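Local structure of beta-glucosidase (Saccharopolyspora erythraea D, 5M6G) at residues A[430-435]-A[477-482]. The protein probably hydrolyses terminal, non-reducing beta-D-glucosyl residues with release of beta-D-glucose, as a member of glycosyl hydrolase family 3. Residues are numbered along the deposited sequence; the frame is centred on the assembly and turned at random.
Sequences KLFVAG and EVTYDR
The Phe432 ring leans over the neighbouring strand and meets Thr479 and Asp481 with different atoms. Phe432 CE2 lies 3.6 Å from the methyl CG2 of Thr479, whereas its CZ packs 3.8 Å from CB of Asp481, and Thr479 O sits over one ring face, nearer its border than its centre. With OG1 beside its backbone N (chi1 -52°) and CG2 anti to it, Thr479 keeps the methyl on the ring and turns OG1 to Tyr491 OH; Tyr491 also packs edge-to-face with Phe432. An alanine in place of Phe432 would probably open a gap beside the Thr479 methyl and Asp481 CB and leave the Tyr491 ring without its aromatic mate. Strands 431-434 and 478-480 run parallel at the edge of the mixed sheet of the family 3 C-terminal domain, with 478-480 outermost and helix 465-472 in the connection between them. Four backbone bonds join them in regular alternation, from Leu431 N to Glu477 O (2.9 Å) through to Asp481 N to Val433 O. Beyond them Gly435 N reaches Arg482 O, tilted 34° from the carbonyl plane. On the face turned to that helix, Val433 CG2 meets Val478 CG1 at 3.8 Å and Val433 CG1 approaches Tyr480 CD1 at 4.1 Å; Leu466 touches both Val433 and Tyr480. At the far end of the tyrosine ring, a water bridges Tyr480 OH (2.8 Å) and Gly435 O.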
loop_
_atom_site.group_PDB
_atom_site.type_symbol
_atom_site.label_atom_id
_atom_site.label_comp_id
_atom_site.label_asym_id
_atom_site.label_seq_id
_atom_site.Cartn_x
_atom_site.Cartn_y
_atom_site.Cartn_z
ATOM N N LYS A 430 -29.926 19.159 17.367
ATOM C CA LYS A 430 -29.217 17.978 17.854
ATOM C C LYS A 430 -28.961 16.984 16.726
ATOM O O LYS A 430 -29.845 16.706 15.913
ATOM C CB LYS A 430 -30.041 17.270 18.929
ATOM C CG LYS A 430 -30.291 18.029 20.189
ATOM C CD LYS A 430 -31.576 17.531 20.817
ATOM C CE LYS A 430 -31.484 16.060 21.153
ATOM N NZ LYS A 430 -32.565 15.684 22.110
ATOM N N LEU A 431 -27.758 16.414 16.708
ATOM C CA LEU A 431 -27.401 15.348 15.782
ATOM C C LEU A 431 -27.115 14.076 16.563
ATOM O O LEU A 431 -26.644 14.123 17.704
ATOM C CB LEU A 431 -26.174 15.717 14.936
ATOM C CG LEU A 431 -26.424 16.780 13.873
ATOM C CD1 LEU A 431 -25.109 17.227 13.265
ATOM C CD2 LEU A 431 -27.353 16.233 12.791
ATOM N N PHE A 432 -27.423 12.936 15.958
ATOM C CA PHE A 432 -27.054 11.654 16.539
ATOM C C PHE A 432 -26.020 10.962 15.662
ATOM O O PHE A 432 -26.146 10.942 14.433
ATOM C CB PHE A 432 -28.261 10.728 16.726
ATOM C CG PHE A 432 -28.036 9.681 17.780
ATOM C CD1 PHE A 432 -27.341 8.508 17.488
ATOM C CD2 PHE A 432 -28.461 9.899 19.086
ATOM C CE1 PHE A 432 -27.113 7.558 18.472
ATOM C CE2 PHE A 432 -28.239 8.952 20.069
ATOM C CZ PHE A 432 -27.559 7.780 19.764
ATOM N N VAL A 433 -24.998 10.394 16.297
ATOM C CA VAL A 433 -23.977 9.628 15.594
ATOM C C VAL A 433 -23.871 8.253 16.238
ATOM O O VAL A 433 -23.898 8.126 17.468
ATOM C CB VAL A 433 -22.615 10.356 15.586
ATOM C CG1 VAL A 433 -21.554 9.531 14.811
ATOM C CG2 VAL A 433 -22.777 11.736 14.960
ATOM N N ALA A 434 -23.767 7.220 15.397
ATOM C CA ALA A 434 -23.638 5.844 15.844
ATOM C C ALA A 434 -22.734 5.100 14.874
ATOM O O ALA A 434 -22.345 5.626 13.829
ATOM C CB ALA A 434 -25.001 5.147 15.931
ATOM N N GLY A 435 -22.417 3.866 15.224
ATOM C CA GLY A 435 -21.635 3.001 14.349
ATOM C C GLY A 435 -20.264 2.681 14.927
ATOM O O GLY A 435 -19.608 3.533 15.539
ATOM N N GLU A 477 -25.458 20.299 19.548
ATOM C CA GLU A 477 -25.285 19.131 20.399
ATOM C C GLU A 477 -25.151 17.894 19.520
ATOM O O GLU A 477 -25.916 17.713 18.563
ATOM C CB GLU A 477 -26.479 18.985 21.335
ATOM C CG GLU A 477 -26.510 17.711 22.143
ATOM C CD GLU A 477 -27.715 17.654 23.069
ATOM O OE1 GLU A 477 -28.538 18.591 23.027
ATOM O OE2 GLU A 477 -27.835 16.682 23.844
ATOM N N VAL A 478 -24.173 17.046 19.829
ATOM C CA VAL A 478 -23.920 15.837 19.045
ATOM C C VAL A 478 -23.859 14.681 20.027
ATOM O O VAL A 478 -22.924 14.600 20.839
ATOM C CB VAL A 478 -22.623 15.925 18.222
ATOM C CG1 VAL A 478 -22.404 14.626 17.432
ATOM C CG2 VAL A 478 -22.662 17.126 17.293
ATOM N N THR A 479 -24.848 13.801 19.966
ATOM C CA THR A 479 -24.930 12.632 20.828
ATOM C C THR A 479 -24.337 11.443 20.088
ATOM O O THR A 479 -24.688 11.194 18.931
ATOM C CB THR A 479 -26.383 12.324 21.204
ATOM O OG1 THR A 479 -27.020 13.499 21.730
ATOM C CG2 THR A 479 -26.447 11.201 22.225
ATOM N N TYR A 480 -23.453 10.704 20.752
ATOM C CA TYR A 480 -22.831 9.534 20.149
ATOM C C TYR A 480 -23.098 8.307 21.002
ATOM O O TYR A 480 -22.886 8.335 22.218
ATOM C CB TYR A 480 -21.320 9.711 19.975
ATOM C CG TYR A 480 -20.631 8.397 19.681
ATOM C CD1 TYR A 480 -20.784 7.773 18.448
ATOM C CD2 TYR A 480 -19.847 7.771 20.642
ATOM C CE1 TYR A 480 -20.168 6.560 18.174
ATOM C CE2 TYR A 480 -19.217 6.568 20.379
ATOM C CZ TYR A 480 -19.381 5.967 19.147
ATOM O OH TYR A 480 -18.768 4.764 18.888
ATOM N N ASP A 481 -23.563 7.237 20.363
ATOM C CA ASP A 481 -23.611 5.922 20.989
ATOM C C ASP A 481 -23.287 4.872 19.941
ATOM O O ASP A 481 -23.920 4.841 18.878
ATOM C CB ASP A 481 -24.982 5.626 21.604
ATOM C CG ASP A 481 -24.992 4.327 22.395
ATOM O OD1 ASP A 481 -25.202 3.252 21.798
ATOM O OD2 ASP A 481 -24.778 4.382 23.622
ATOM N N ARG A 482 -22.328 3.998 20.251
ATOM C CA ARG A 482 -21.860 3.042 19.252
ATOM C C ARG A 482 -23.009 2.270 18.627
ATOM O O ARG A 482 -23.018 2.032 17.414
ATOM C CB ARG A 482 -20.859 2.065 19.863
ATOM C CG ARG A 482 -20.453 0.955 18.879
ATOM C CD ARG A 482 -19.269 0.169 19.391
ATOM N NE ARG A 482 -19.042 -1.046 18.612
ATOM C CZ ARG A 482 -18.032 -1.879 18.843
ATOM N NH1 ARG A 482 -17.180 -1.615 19.826
ATOM N NH2 ARG A 482 -17.874 -2.966 18.103
HETATM O O HOH W 1 -16.909 4.027 16.996
#